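Lithostathine (Homo sapiens, PDB 1QDD) is a secreted C-type lectin family protein that might inhibit spontaneous calcium carbonate precipitation and may be associated with brain and pancreas regeneration. Local coordinates at residues A[12-15]-A[19-22]; A[52-57]-A[139-144]; A[65-70]-A[122-127]. The protein carries 1 engineered substitution. All coordinates share one frame; numbering follows the deposited sequence. Where two conformers were deposited one is given.

Contact 1: residues A[12-15]-A[19-22]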
loop_
_atom_site.group_PDB
_atom_site.type_symbol
_atom_site.label_atom_id
_atom_site.label_comp_id
_atom_site.label_asym_id
_atom_site.label_seq_id
_atom_site.Cartn_x
_atom_site.Cartn_y
_atom_site.Cartn_z
ATOM N N ILE A 12 4.166 19.307 -8.039
ATOM C CA ILE A 12 5.243 19.118 -7.078
ATOM C C ILE A 12 4.707 18.940 -5.659
ATOM O O ILE A 12 5.405 18.416 -4.793
ATOM C CB ILE A 12 6.207 20.295 -7.124
ATOM N N SER A 13 3.493 19.413 -5.417
ATOM C CA SER A 13 2.847 19.307 -4.116
ATOM C C SER A 13 1.653 18.361 -4.177
ATOM O O SER A 13 0.925 18.354 -5.170
ATOM C CB SER A 13 2.343 20.675 -3.648
ATOM O OG SER A 13 3.387 21.431 -3.064
ATOM N N CYS A 14 1.404 17.626 -3.105
ATOM C CA CYS A 14 0.268 16.711 -3.039
ATOM C C CYS A 14 -0.952 17.424 -2.464
ATOM O O CYS A 14 -0.815 18.289 -1.592
ATOM C CB CYS A 14 0.646 15.509 -2.171
ATOM S SG CYS A 14 1.980 14.472 -2.822
ATOM N N PRO A 15 -2.147 17.022 -2.873
ATOM C CA PRO A 15 -3.373 17.644 -2.397
ATOM C C PRO A 15 -3.685 17.446 -0.925
ATOM O O PRO A 15 -3.186 16.519 -0.280
ATOM C CB PRO A 15 -4.460 17.051 -3.277
ATOM C CG PRO A 15 -3.883 15.890 -3.990
ATOM C CD PRO A 15 -2.387 16.015 -3.930
ATOM N N ASN A 19 -0.027 12.889 1.456
ATOM C CA ASN A 19 1.331 13.226 1.864
ATOM C C ASN A 19 2.370 12.793 0.838
ATOM O O ASN A 19 2.315 11.684 0.299
ATOM C CB ASN A 19 1.631 12.544 3.202
ATOM C CG ASN A 19 0.963 13.191 4.397
ATOM O OD1 ASN A 19 -0.242 13.069 4.582
ATOM N ND2 ASN A 19 1.739 13.888 5.220
ATOM N N ALA A 20 3.371 13.649 0.632
ATOM C CA ALA A 20 4.438 13.395 -0.324
ATOM C C ALA A 20 5.594 12.570 0.221
ATOM O O ALA A 20 6.064 12.817 1.327
ATOM C CB ALA A 20 5.000 14.737 -0.817
ATOM N N TYR A 21 6.131 11.686 -0.613
ATOM C CA TYR A 21 7.382 10.990 -0.373
ATOM C C TYR A 21 7.966 10.617 -1.736
ATOM O O TYR A 21 7.340 9.937 -2.542
ATOM C CB TYR A 21 7.214 9.742 0.502
ATOM C CG TYR A 21 8.495 8.957 0.722
ATOM C CD1 TYR A 21 9.492 9.420 1.571
ATOM C CD2 TYR A 21 8.719 7.761 0.053
ATOM C CE1 TYR A 21 10.674 8.714 1.738
ATOM C CE2 TYR A 21 9.893 7.046 0.218
ATOM C CZ TYR A 21 10.859 7.523 1.076
ATOM O OH TYR A 21 12.035 6.811 1.226
ATOM N N ARG A 22 9.137 11.168 -2.053
ATOM C CA ARG A 22 9.860 10.847 -3.271
ATOM C C ARG A 22 9.031 10.775 -4.540
ATOM O O ARG A 22 8.949 9.731 -5.201
ATOM C CB ARG A 22 10.595 9.503 -3.111
ATOM C CG ARG A 22 11.854 9.597 -2.284
ATOM C CD ARG A 22 12.872 8.525 -2.616
ATOM N NE ARG A 22 13.668 8.096 -1.492
ATOM C CZ ARG A 22 13.953 8.618 -0.320
ATOM N NH1 ARG A 22 13.501 9.782 0.128
ATOM N NH2 ARG A 22 14.736 7.934 0.517
#
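Cys14 and Ala20 bring the loop 12-15 nearest to strand 19-21, with their CA atoms 6.0 Å apart and without the hydrogen-bonded pairing of a sheet. The place is the N-terminal edge of the C-type lectin fold, where strand 19-21 folds back in an antiparallel hairpin on strand 24-33 and the disulfide Cys14-Cys25 ties the preceding chain to that hairpin. An additional N-terminal hairpin held by a disulfide is the feature of long-form C-type lectin domains, and this arrangement is consistent with it. The touch itself is small and apolar. Cys14 turns its side chain toward the strand, and SG, set anti to its own carbonyl carbon (chi1 -64°), comes to 3.6 Å from Ala20 CB. A methyl suits this spot because the sulfur can settle against both CB and the main chain behind it. Side chains alternate along the strand: Ala20 points to the cysteine, while Asn19 and Tyr21 point away from it, and their side chains touch helix 56-68. There Asn19 meets Leu65 and the Tyr21 ring stacks on Phe61. Pro15, whose ring restricts phi, suits the extended chain here, and its O accepts a bond from Thr18 OG1 as the loop turns back. The sulfur also rests over the main chain, with Cys14 SG 4.0 Å from Asn19 C.

Contact 2: residues A[52-57]-A[139-144]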
loop_
_atom_site.group_PDB
_atom_site.type_symbol
_atom_site.label_atom_id
_atom_site.label_comp_id
_atom_site.label_asym_id
_atom_site.label_seq_id
_atom_site.Cartn_x
_atom_site.Cartn_y
_atom_site.Cartn_z
ATOM N N SER A 52 2.665 0.023 -3.032
ATOM C CA SER A 52 3.765 -0.898 -3.278
ATOM C C SER A 52 4.949 -0.424 -2.427
ATOM O O SER A 52 5.270 0.769 -2.466
ATOM C CB SER A 52 4.228 -0.953 -4.725
ATOM O OG SER A 52 3.222 -1.342 -5.617
ATOM N N VAL A 53 5.518 -1.277 -1.609
ATOM C CA VAL A 53 6.616 -0.940 -0.688
ATOM C C VAL A 53 7.905 -1.507 -1.280
ATOM O O VAL A 53 8.108 -2.723 -1.239
ATOM C CB VAL A 53 6.344 -1.480 0.721
ATOM C CG1 VAL A 53 7.420 -1.047 1.701
ATOM C CG2 VAL A 53 4.964 -1.059 1.233
ATOM N N LEU A 54 8.703 -0.618 -1.861
ATOM C CA LEU A 54 9.857 -1.054 -2.641
ATOM C C LEU A 54 11.195 -0.893 -1.994
ATOM O O LEU A 54 12.188 -1.422 -2.534
ATOM C CB LEU A 54 9.797 -0.308 -3.995
ATOM C CG LEU A 54 8.433 -0.423 -4.698
ATOM C CD1 LEU A 54 8.385 0.370 -5.992
ATOM C CD2 LEU A 54 8.082 -1.877 -4.975
ATOM N N THR A 55 11.304 -0.229 -0.861
ATOM C CA THR A 55 12.546 -0.049 -0.117
ATOM C C THR A 55 12.214 -0.054 1.379
ATOM O O THR A 55 11.043 0.220 1.748
ATOM C CB THR A 55 13.283 1.270 -0.421
ATOM O OG1 THR A 55 12.436 2.360 -0.004
ATOM C CG2 THR A 55 13.683 1.455 -1.875
ATOM N N GLN A 56 13.200 -0.240 2.228
ATOM C CA GLN A 56 13.012 -0.158 3.673
ATOM C C GLN A 56 12.555 1.240 4.062
ATOM O O GLN A 56 11.665 1.389 4.928
ATOM C CB GLN A 56 14.311 -0.518 4.387
ATOM C CG GLN A 56 14.171 -0.763 5.890
ATOM C CD GLN A 56 15.527 -1.173 6.453
ATOM O OE1 GLN A 56 16.077 -0.537 7.341
ATOM N NE2 GLN A 56 16.141 -2.190 5.860
ATOM N N ALA A 57 13.116 2.282 3.469
ATOM C CA ALA A 57 12.735 3.658 3.776
ATOM C C ALA A 57 11.291 3.968 3.406
ATOM O O ALA A 57 10.594 4.666 4.173
ATOM C CB ALA A 57 13.706 4.634 3.110
ATOM N N VAL A 139 -3.921 1.685 2.352
ATOM C CA VAL A 139 -3.102 2.819 1.942
ATOM C C VAL A 139 -2.998 2.828 0.408
ATOM O O VAL A 139 -2.684 1.799 -0.195
ATOM C CB VAL A 139 -1.681 2.792 2.532
ATOM C CG1 VAL A 139 -0.797 3.926 2.016
ATOM C CG2 VAL A 139 -1.702 2.841 4.058
ATOM N N CYS A 140 -3.221 3.981 -0.214
ATOM C CA CYS A 140 -3.058 4.196 -1.647
ATOM C C CYS A 140 -1.804 5.024 -1.961
ATOM O O CYS A 140 -1.352 5.825 -1.156
ATOM C CB CYS A 140 -4.262 4.913 -2.273
ATOM S SG CYS A 140 -5.896 4.174 -2.092
ATOM N N LYS A 141 -1.260 4.816 -3.156
ATOM C CA LYS A 141 -0.087 5.508 -3.686
ATOM C C LYS A 141 -0.369 5.951 -5.123
ATOM O O LYS A 141 -0.846 5.136 -5.915
ATOM C CB LYS A 141 1.132 4.570 -3.635
ATOM C CG LYS A 141 2.435 5.045 -4.271
ATOM C CD LYS A 141 3.519 3.982 -4.165
ATOM C CE LYS A 141 4.818 4.335 -4.861
ATOM N NZ LYS A 141 5.816 3.227 -4.673
ATOM N N PHE A 142 -0.095 7.207 -5.463
ATOM C CA PHE A 142 -0.323 7.688 -6.830
ATOM C C PHE A 142 0.759 8.698 -7.208
ATOM O O PHE A 142 1.313 9.413 -6.386
ATOM C CB PHE A 142 -1.718 8.260 -7.019
ATOM C CG PHE A 142 -2.078 9.517 -6.295
ATOM C CD1 PHE A 142 -1.869 10.768 -6.867
ATOM C CD2 PHE A 142 -2.655 9.471 -5.039
ATOM C CE1 PHE A 142 -2.217 11.923 -6.196
ATOM C CE2 PHE A 142 -3.002 10.622 -4.365
ATOM C CZ PHE A 142 -2.785 11.855 -4.936
ATOM N N LYS A 143 1.054 8.715 -8.522
ATOM C CA LYS A 143 2.113 9.582 -9.022
ATOM C C LYS A 143 1.595 11.018 -9.101
ATOM O O LYS A 143 0.552 11.336 -9.640
ATOM C CB LYS A 143 2.723 9.206 -10.370
ATOM C CG LYS A 143 3.874 10.073 -10.856
ATOM C CD LYS A 143 5.180 10.008 -10.097
ATOM C CE LYS A 143 6.082 11.194 -10.447
ATOM N NZ LYS A 143 5.541 12.468 -9.904
ATOM N N ASN A 144 2.399 11.820 -8.437
ATOM C CA ASN A 144 2.474 13.229 -8.489
ATOM C C ASN A 144 3.161 13.983 -7.410
ATOM O O ASN A 144 3.003 13.994 -6.204
ATOM C CB ASN A 144 1.273 13.958 -9.123
ATOM C CG ASN A 144 2.086 14.523 -10.318
ATOM O OD1 ASN A 144 3.084 13.911 -10.730
ATOM N ND2 ASN A 144 1.675 15.681 -10.765
#
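Lys141 reaches from the last strand of the C-type lectin fold, 136-143, to Ser52 in the loop that leads into helix 56-68. Its CB points toward that loop, and CG stands anti to the backbone N (chi1 174°); every later torsion is also extended, so the chain runs out nearly straight. CB and CG carry it off the strand, CD passes 4.0 Å from Ser52 O, CE carries it on past the carbonyl, and NZ arrives 3.3 Å from Ser52 O in a weak hydrogen bond. The Leu54 side chain crosses that of the lysine, with CD1 its nearest atom, 4.1 Å from Lys141 NZ. The stronger partner of NZ is Glu58 OE2, a salt bridge in the first turn of the helix, and Tyr24 adds a cation-pi contact. The other carboxylate oxygen, Glu58 OE1, accepts from Leu54 N, while Thr55, at the N-cap, uses OG1 to hold Glu58 N. A long side chain with a charged end suits this place, because it spans the gap in an extended form and still brings an ammonium to the carbonyl and carboxylate. These two together would favour the charged ammonium, and the start of the helix probably steadies Glu58 as its counter-ion.

Contact 3: residues A[65-70]-A[122-127]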
loop_
_atom_site.group_PDB
_atom_site.type_symbol
_atom_site.label_atom_id
_atom_site.label_comp_id
_atom_site.label_asym_id
_atom_site.label_seq_id
_atom_site.Cartn_x
_atom_site.Cartn_y
_atom_site.Cartn_z
ATOM N N LEU A 65 2.942 7.124 8.558
ATOM C CA LEU A 65 1.697 7.674 8.063
ATOM C C LEU A 65 0.499 7.034 8.732
ATOM O O LEU A 65 -0.459 7.706 9.155
ATOM C CB LEU A 65 1.638 7.484 6.544
ATOM C CG LEU A 65 0.456 8.138 5.828
ATOM C CD1 LEU A 65 0.544 9.653 5.926
ATOM C CD2 LEU A 65 0.410 7.739 4.361
ATOM N N ILE A 66 0.498 5.720 8.877
ATOM C CA ILE A 66 -0.588 4.997 9.541
ATOM C C ILE A 66 -0.623 5.382 11.012
ATOM O O ILE A 66 -1.702 5.678 11.568
ATOM C CB ILE A 66 -0.477 3.482 9.332
ATOM C CG1 ILE A 66 -0.610 3.116 7.853
ATOM C CG2 ILE A 66 -1.552 2.785 10.164
ATOM C CD1 ILE A 66 -0.110 1.725 7.515
ATOM N N LYS A 67 0.500 5.373 11.712
ATOM C CA LYS A 67 0.555 5.732 13.128
ATOM C C LYS A 67 0.067 7.151 13.364
ATOM O O LYS A 67 -0.711 7.393 14.310
ATOM C CB LYS A 67 1.977 5.541 13.655
ATOM C CG LYS A 67 2.373 4.105 13.947
ATOM C CD LYS A 67 3.509 4.048 14.966
ATOM C CE LYS A 67 2.976 3.689 16.342
ATOM N NZ LYS A 67 3.614 4.491 17.419
ATOM N N GLU A 68 0.428 8.106 12.533
ATOM C CA GLU A 68 0.028 9.498 12.663
ATOM C C GLU A 68 -1.458 9.741 12.489
ATOM O O GLU A 68 -2.006 10.746 12.987
ATOM C CB GLU A 68 0.858 10.363 11.692
ATOM C CG GLU A 68 2.292 10.532 12.181
ATOM C CD GLU A 68 3.192 11.294 11.232
ATOM O OE1 GLU A 68 2.697 11.881 10.249
ATOM O OE2 GLU A 68 4.419 11.321 11.480
ATOM N N SER A 69 -2.190 8.829 11.857
ATOM C CA SER A 69 -3.626 8.922 11.713
ATOM C C SER A 69 -4.353 8.730 13.042
ATOM O O SER A 69 -5.534 9.107 13.117
ATOM C CB SER A 69 -4.173 7.880 10.723
ATOM O OG SER A 69 -4.233 6.591 11.310
ATOM N N GLY A 70 -3.751 8.079 14.025
ATOM C CA GLY A 70 -4.432 7.761 15.266
ATOM C C GLY A 70 -5.308 6.539 15.195
ATOM O O GLY A 70 -6.011 6.258 16.180
ATOM N N THR A 122 3.419 -5.143 15.064
ATOM C CA THR A 122 4.774 -4.888 14.617
ATOM C C THR A 122 5.010 -3.428 14.269
ATOM O O THR A 122 5.983 -3.087 13.573
ATOM C CB THR A 122 5.151 -5.760 13.399
ATOM O OG1 THR A 122 4.385 -5.353 12.253
ATOM C CG2 THR A 122 4.927 -7.232 13.711
ATOM N N GLY A 123 4.126 -2.524 14.691
ATOM C CA GLY A 123 4.235 -1.108 14.373
ATOM C C GLY A 123 3.983 -0.836 12.899
ATOM O O GLY A 123 4.463 0.165 12.356
ATOM N N PHE A 124 3.245 -1.702 12.205
ATOM C CA PHE A 124 2.928 -1.603 10.787
ATOM C C PHE A 124 4.192 -1.741 9.935
ATOM O O PHE A 124 4.189 -1.257 8.784
ATOM C CB PHE A 124 2.109 -0.359 10.445
ATOM C CG PHE A 124 0.813 -0.264 11.207
ATOM C CD1 PHE A 124 0.685 0.649 12.244
ATOM C CD2 PHE A 124 -0.271 -1.062 10.914
ATOM C CE1 PHE A 124 -0.488 0.746 12.972
ATOM C CE2 PHE A 124 -1.446 -0.971 11.647
ATOM C CZ PHE A 124 -1.555 -0.054 12.672
ATOM N N GLN A 125 5.204 -2.451 10.392
ATOM C CA GLN A 125 6.424 -2.656 9.636
ATOM C C GLN A 125 6.540 -4.054 9.048
ATOM O O GLN A 125 7.378 -4.214 8.141
ATOM C CB GLN A 125 7.647 -2.407 10.533
ATOM C CG GLN A 125 7.818 -0.951 10.938
ATOM C CD GLN A 125 9.120 -0.745 11.691
ATOM O OE1 GLN A 125 10.171 -1.246 11.283
ATOM N NE2 GLN A 125 9.053 -0.041 12.814
ATOM N N LYS A 126 5.804 -5.034 9.539
ATOM C CA LYS A 126 5.886 -6.404 9.044
ATOM C C LYS A 126 4.567 -6.859 8.428
ATOM O O LYS A 126 3.508 -6.289 8.677
ATOM C CB LYS A 126 6.324 -7.385 10.122
ATOM C CG LYS A 126 7.629 -7.098 10.839
ATOM C CD LYS A 126 8.835 -7.542 10.044
ATOM C CE LYS A 126 10.141 -7.364 10.808
ATOM N NZ LYS A 126 11.302 -7.464 9.878
ATOM N N TRP A 127 4.640 -7.861 7.572
ATOM C CA TRP A 127 3.588 -8.341 6.712
ATOM C C TRP A 127 3.018 -9.697 7.116
ATOM O O TRP A 127 3.756 -10.575 7.569
ATOM C CB TRP A 127 4.152 -8.498 5.295
ATOM C CG TRP A 127 4.787 -7.303 4.656
ATOM C CD1 TRP A 127 4.811 -6.018 5.092
ATOM C CD2 TRP A 127 5.514 -7.294 3.409
ATOM N NE1 TRP A 127 5.497 -5.194 4.219
ATOM C CE2 TRP A 127 5.932 -5.970 3.182
ATOM C CE3 TRP A 127 5.833 -8.291 2.488
ATOM C CZ2 TRP A 127 6.665 -5.625 2.037
ATOM C CZ3 TRP A 127 6.563 -7.940 1.360
ATOM C CH2 TRP A 127 6.963 -6.619 1.158
#
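Ile66 O, a carbonyl near the end of helix 56-68, is gripped twice by one residue: Ser69 OG donates to it at 2.7 Å, in the carbonyl plane, and Ser69 N at 3.2 Å. The serine hydroxyl also bonds to Thr71 N, so the serine ties together the last part of the helix and the chain beyond it, which runs through Gly70, whose positive phi glycine adopts readily. The side chain of Ile66 points toward the turn between strands 115-119 and 127-130 of the C-type lectin fold. CG2, anti to the backbone N, stands over the middle of the Phe124 ring, 3.6 Å from the ring centroid and only 11° off the ring normal. This is a clear CH-pi contact made by one methyl on one face. Lys67 comes in at the ring edge instead, with CG 4.2 Å from Phe124 CD1, its aliphatic part touching the aromatic while the residue as a whole stays exposed. The ring is delivered by a type I' turn from Thr122 to Gln125, whose middle residues both have positive phi; Gly123 accepts this easily, and Phe124, at 65°, adopts it too. Beside the turn, Thr122 OG1 takes a bond from Lys126 N at 3.1 Å and also bonds Thr119 OG1. Further in, Ile66 and Phe124 both lie on Val76 of strand 75-78, and Ile66 reaches Leu118. The chemistry across the contact is therefore dispersion and CH-pi attraction, while the polar bonds shape the helix end and the turn and do not join the two segments.

From surface to interior the three differ in chemistry. Contact 1 lies at the exposed N-terminal edge and relies on sulfur against a methyl; contact 2, partly buried near the centre of the molecule, sets a lysine ammonium weakly against a carbonyl, with its salt bridge to Glu58 beside it; contact 3 is buried and joins an aliphatic methyl to an aromatic face. Contacts 2 and 3 share helix 56-68: segment 52-57 leads into it and 65-70 covers its later part. They meet where Val139 CG2 lies 4.0 Å from Ile66 CG1. Contacts 1 and 2 reach the same sheet, and Cys14 SG comes 3.6 Å from Asn144 O, so segment 12-15 lies beside the C-terminal residue.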